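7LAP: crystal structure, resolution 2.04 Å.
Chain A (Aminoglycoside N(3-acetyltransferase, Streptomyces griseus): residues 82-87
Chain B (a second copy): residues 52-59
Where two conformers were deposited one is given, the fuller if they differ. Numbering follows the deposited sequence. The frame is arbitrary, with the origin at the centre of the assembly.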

# COMPACT_ATOMS: atom_id res chain seq x y z
N ASN A 82 -8.31 6.40 -1.57
CA ASN A 82 -7.24 7.34 -1.30
C ASN A 82 -7.19 8.44 -2.34
O ASN A 82 -6.81 9.56 -2.02
CB ASN A 82 -5.86 6.67 -1.29
CG ASN A 82 -4.81 7.59 -0.68
OD1 ASN A 82 -4.78 7.75 0.53
ND2 ASN A 82 -3.97 8.24 -1.51
N ASP A 83 -7.51 8.13 -3.59
CA ASP A 83 -7.30 9.10 -4.65
C ASP A 83 -8.62 9.63 -5.21
O ASP A 83 -8.69 9.99 -6.38
CB ASP A 83 -6.43 8.48 -5.74
CG ASP A 83 -5.15 7.86 -5.14
OD1 ASP A 83 -4.36 8.59 -4.52
OD2 ASP A 83 -4.99 6.64 -5.22
N ALA A 84 -9.66 9.65 -4.39
CA ALA A 84 -10.91 10.29 -4.75
C ALA A 84 -10.66 11.77 -5.00
O ALA A 84 -9.72 12.34 -4.46
CB ALA A 84 -11.93 10.14 -3.61
N PRO A 85 -11.48 12.43 -5.81
CA PRO A 85 -11.40 13.89 -5.88
C PRO A 85 -11.81 14.49 -4.55
O PRO A 85 -12.76 14.01 -3.92
CB PRO A 85 -12.39 14.27 -7.00
CG PRO A 85 -13.26 13.10 -7.17
CD PRO A 85 -12.48 11.88 -6.76
N PRO A 86 -11.10 15.51 -4.08
CA PRO A 86 -11.47 16.17 -2.81
C PRO A 86 -12.88 16.73 -2.86
O PRO A 86 -13.36 17.14 -3.92
CB PRO A 86 -10.44 17.30 -2.69
CG PRO A 86 -9.36 16.97 -3.65
CD PRO A 86 -9.96 16.12 -4.75
N TYR A 87 -13.55 16.75 -1.70
CA TYR A 87 -14.95 17.19 -1.66
C TYR A 87 -15.09 18.57 -2.27
O TYR A 87 -16.09 18.87 -2.93
CB TYR A 87 -15.47 17.25 -0.23
CG TYR A 87 -15.79 15.94 0.46
CD1 TYR A 87 -15.79 14.71 -0.22
CD2 TYR A 87 -16.08 15.94 1.83
CE1 TYR A 87 -16.09 13.50 0.47
CE2 TYR A 87 -16.38 14.80 2.52
CZ TYR A 87 -16.38 13.58 1.85
OH TYR A 87 -16.68 12.49 2.61
N GLY B 52 3.49 16.09 -9.20
CA GLY B 52 2.50 17.07 -8.82
C GLY B 52 1.24 16.38 -8.34
O GLY B 52 1.27 15.22 -7.93
N TYR B 53 0.11 17.09 -8.49
CA TYR B 53 -1.18 16.50 -8.08
C TYR B 53 -1.68 15.66 -9.24
O TYR B 53 -2.14 16.19 -10.26
CB TYR B 53 -2.19 17.59 -7.68
CG TYR B 53 -3.50 16.92 -7.33
CD1 TYR B 53 -3.71 16.34 -6.08
CD2 TYR B 53 -4.51 16.80 -8.28
CE1 TYR B 53 -4.92 15.67 -5.78
CE2 TYR B 53 -5.70 16.13 -8.00
CZ TYR B 53 -5.91 15.57 -6.76
OH TYR B 53 -7.12 14.89 -6.55
N VAL B 54 -1.59 14.33 -9.13
CA VAL B 54 -1.98 13.46 -10.22
C VAL B 54 -3.42 13.02 -10.00
O VAL B 54 -3.73 12.37 -9.00
CB VAL B 54 -1.04 12.25 -10.35
CG1 VAL B 54 -1.61 11.27 -11.42
CG2 VAL B 54 0.36 12.69 -10.77
N SER B 55 -4.30 13.41 -10.92
CA SER B 55 -5.74 13.15 -10.81
C SER B 55 -5.98 11.65 -10.98
O SER B 55 -5.94 11.13 -12.10
CB SER B 55 -6.49 13.95 -11.87
OG SER B 55 -7.88 13.63 -11.90
N GLY B 56 -6.20 10.94 -9.88
CA GLY B 56 -6.41 9.50 -9.93
C GLY B 56 -5.24 8.69 -9.41
O GLY B 56 -5.33 7.45 -9.41
N GLY B 57 -4.16 9.34 -8.99
CA GLY B 57 -3.05 8.66 -8.35
C GLY B 57 -2.33 7.67 -9.24
O GLY B 57 -2.22 7.85 -10.47
N PRO B 58 -1.79 6.60 -8.62
CA PRO B 58 -0.98 5.62 -9.38
C PRO B 58 -1.68 5.06 -10.61
O PRO B 58 -1.03 4.85 -11.64
CB PRO B 58 -0.69 4.52 -8.34
CG PRO B 58 -0.71 5.23 -7.02
CD PRO B 58 -1.82 6.31 -7.18
N GLN B 59 -3.00 4.83 -10.52
CA GLN B 59 -3.73 4.26 -11.65
C GLN B 59 -3.58 5.12 -12.90
O GLN B 59 -3.50 4.60 -14.03
CB GLN B 59 -5.22 4.10 -11.29
CG GLN B 59 -5.53 3.07 -10.20
CD GLN B 59 -4.98 1.67 -10.52
OE1 GLN B 59 -4.29 1.05 -9.69
NE2 GLN B 59 -5.27 1.17 -11.72
O HOH W 1 -6.25 11.64 -7.35
O HOH W 2 -7.36 13.20 -4.66

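This is a small, water-mediated contact between two copies of one protein, in which a loop of chain A packs on a glycine-rich turn of chain B without a direct hydrogen bond between the two stretches. The backbones come closest at D83(A) and G56(B), whose CA atoms lie 5.4 Å apart. On the chain B side, V54(B) to G57(B) form a type II turn, closed by the bond from G57(B) N to V54(B) O (3.1 Å), and the helix begins just after G57(B). D83(A) points its CB toward this turn and lies against bare backbone: its CB is 3.9 Å from G56(B) C, its CG 3.9 Å from G57(B) CA. A CB on G57(B) would fall 2.5 Å from D83(A) CG, a clash, so the absent side chain makes room for the carboxylate. D83(A) OD2 also reaches within 3.7 Å of P58(B) CD, and N82(A) ND2 steadies the same carboxylate by donating to D83(A) OD1 (3.1 Å). Two waters supply the polar links. Water 1 accepts from G56(B) N (2.6 Å) and donates to D83(A) O (3.1 Å), joining backbone to backbone. Water 2 donates to A84(A) O (2.5 Å) and hydrogen-bonds Y53(B) OH (2.5 Å). Y53(B) OH also packs 3.6 Å from P86(A) CD, a van der Waals contact.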